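PDB 2XPP: IWS1, which probably acts as a transcription factor in RNA polymerase II regulation, perhaps in both the recruitment and post-recruitment steps of TBP. Local coordinates for residues 46-51 / 88-93. Sequence-based numbering, arbitrary orientation.
Sequences DILMSK and LDVLKT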
loop_
_atom_site.group_PDB
_atom_site.type_symbol
_atom_site.label_atom_id
_atom_site.label_comp_id
_atom_site.label_asym_id
_atom_site.label_seq_id
_atom_site.Cartn_x
_atom_site.Cartn_y
_atom_site.Cartn_z
ATOM N N ASP A 46 -1.095 12.310 -6.953
ATOM C CA ASP A 46 -0.268 13.478 -7.250
ATOM C C ASP A 46 0.254 14.130 -5.973
ATOM O O ASP A 46 1.434 14.473 -5.899
ATOM C CB ASP A 46 -1.027 14.490 -8.099
ATOM C CG ASP A 46 -1.100 14.077 -9.570
ATOM O OD1 ASP A 46 -0.631 12.963 -9.928
ATOM O OD2 ASP A 46 -1.636 14.861 -10.367
ATOM N N ILE A 47 -0.600 14.290 -4.963
ATOM C CA ILE A 47 -0.156 14.828 -3.678
ATOM C C ILE A 47 0.820 13.894 -2.952
ATOM O O ILE A 47 1.819 14.357 -2.388
ATOM C CB ILE A 47 -1.342 15.165 -2.755
ATOM C CG1 ILE A 47 -2.264 16.166 -3.451
ATOM C CG2 ILE A 47 -0.853 15.636 -1.380
ATOM C CD1 ILE A 47 -3.626 16.305 -2.795
ATOM N N LEU A 48 0.536 12.601 -2.967
ATOM C CA LEU A 48 1.395 11.619 -2.322
ATOM C C LEU A 48 2.786 11.605 -2.922
ATOM O O LEU A 48 3.727 11.104 -2.279
ATOM C CB LEU A 48 0.790 10.230 -2.432
ATOM C CG LEU A 48 -0.479 9.961 -1.631
ATOM C CD1 LEU A 48 -0.957 8.585 -2.037
ATOM C CD2 LEU A 48 -0.196 10.019 -0.110
ATOM N N MET A 49 2.911 12.141 -4.133
ATOM C CA MET A 49 4.227 12.213 -4.816
ATOM C C MET A 49 5.097 13.415 -4.393
ATOM O O MET A 49 6.243 13.524 -4.831
ATOM C CB MET A 49 4.063 12.286 -6.361
ATOM C CG MET A 49 3.295 11.138 -6.998
ATOM S SD MET A 49 4.390 9.780 -7.311
ATOM C CE MET A 49 3.436 8.858 -8.463
ATOM N N SER A 50 4.536 14.351 -3.631
ATOM C CA SER A 50 5.238 15.585 -3.263
ATOM C C SER A 50 6.482 15.246 -2.477
ATOM O O SER A 50 6.410 14.604 -1.453
ATOM C CB SER A 50 4.340 16.476 -2.369
ATOM O OG SER A 50 5.121 17.513 -1.802
ATOM N N LYS A 51 7.640 15.658 -2.960
ATOM C CA LYS A 51 8.875 15.418 -2.210
ATOM C C LYS A 51 8.901 16.218 -0.904
ATOM O O LYS A 51 9.451 15.744 0.092
ATOM C CB LYS A 51 10.111 15.747 -3.061
ATOM C CG LYS A 51 10.277 14.812 -4.295
ATOM C CD LYS A 51 10.293 13.333 -3.927
ATOM C CE LYS A 51 10.815 12.495 -5.071
ATOM N NZ LYS A 51 10.456 11.079 -4.822
ATOM N N LEU A 88 1.072 1.655 -6.695
ATOM C CA LEU A 88 2.383 0.995 -6.727
ATOM C C LEU A 88 3.402 2.005 -7.264
ATOM O O LEU A 88 4.533 2.030 -6.814
ATOM C CB LEU A 88 2.400 -0.244 -7.636
ATOM C CG LEU A 88 1.669 -1.463 -7.042
ATOM C CD1 LEU A 88 1.837 -2.594 -8.019
ATOM C CD2 LEU A 88 2.156 -1.897 -5.646
ATOM N N ASP A 89 2.998 2.823 -8.245
ATOM C CA ASP A 89 3.889 3.887 -8.773
ATOM C C ASP A 89 4.289 4.871 -7.660
ATOM O O ASP A 89 5.485 5.270 -7.580
ATOM C CB ASP A 89 3.172 4.634 -9.911
ATOM C CG ASP A 89 3.992 5.771 -10.509
ATOM O OD1 ASP A 89 5.216 5.597 -10.764
ATOM O OD2 ASP A 89 3.370 6.838 -10.769
ATOM N N VAL A 90 3.307 5.323 -6.881
ATOM C CA VAL A 90 3.558 6.169 -5.694
ATOM C C VAL A 90 4.614 5.548 -4.732
ATOM O O VAL A 90 5.614 6.200 -4.397
ATOM C CB VAL A 90 2.263 6.497 -4.925
ATOM C CG1 VAL A 90 2.552 7.110 -3.521
ATOM C CG2 VAL A 90 1.411 7.488 -5.745
ATOM N N LEU A 91 4.361 4.308 -4.320
ATOM C CA LEU A 91 5.248 3.598 -3.379
ATOM C C LEU A 91 6.695 3.533 -3.892
ATOM O O LEU A 91 7.633 3.666 -3.105
ATOM C CB LEU A 91 4.694 2.192 -3.146
ATOM C CG LEU A 91 3.430 2.159 -2.294
ATOM C CD1 LEU A 91 2.865 0.810 -2.351
ATOM C CD2 LEU A 91 3.695 2.550 -0.824
ATOM N N LYS A 92 6.864 3.380 -5.202
ATOM C CA LYS A 92 8.188 3.232 -5.805
ATOM C C LYS A 92 9.016 4.500 -5.593
ATOM O O LYS A 92 10.280 4.453 -5.527
ATOM C CB LYS A 92 8.066 2.968 -7.321
ATOM C CG LYS A 92 9.353 2.765 -7.994
ATOM C CD LYS A 92 9.061 2.274 -9.400
ATOM C CE LYS A 92 9.967 2.904 -10.416
ATOM N NZ LYS A 92 9.597 2.356 -11.760
ATOM N N THR A 93 8.317 5.629 -5.481
ATOM C CA THR A 93 8.968 6.939 -5.389
ATOM C C THR A 93 9.349 7.329 -3.962
ATOM O O THR A 93 10.046 8.333 -3.779
ATOM C CB THR A 93 8.116 8.115 -5.969
ATOM O OG1 THR A 93 7.025 8.428 -5.102
ATOM C CG2 THR A 93 7.603 7.825 -7.403
HETATM O O HOH W 1 7.812 11.045 -4.365
#
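M49 reaches across from segment 46-51, which lies on helix 36-48, and lays its thioether against segment 88-93 of helix 81-92, crossing D89 and T93 at about right angles. The bend at chi2 (-85°) places SD against T93. There M49 SD sits 3.7 Å from T93 OG1 and also touches the methyl CG2. M49 CE goes further and meets D89 OD2 at 3.1 Å. The same methyl packs 3.7 Å from V90 CG2. The other branch of V90 serves L48: V90 CG1 touches L48 CB at 3.7 Å, and both valine and leucine are buried. This is the close-packed half of the contact, apolar on V90, with polar atoms of D89 and T93 touching the thioether.

The other half is polar and wetter. T93 OG1 donates to V90 O within its own turn (2.7 Å), in the carbonyl plane and on a lone pair, while the backbone N of T93 bonds to the same oxygen, a double grip. A water completes the link: it donates to M49 O and T93 OG1 and accepts from K51 NZ at 2.7 Å. That ammonium also lies near T93 O, but at a poor angle for a bond, so on the exposed side the water does the joining.

R86, one turn before V90 on helix 81-92, forms salt bridges with both D89 and D46 and touches M49, tying the two helices together beside the thioether. L48 also touches L87 and I62 of helix 62-70, while L88 and L91 of helix 81-92 pack on helices 106-115 and 121-138.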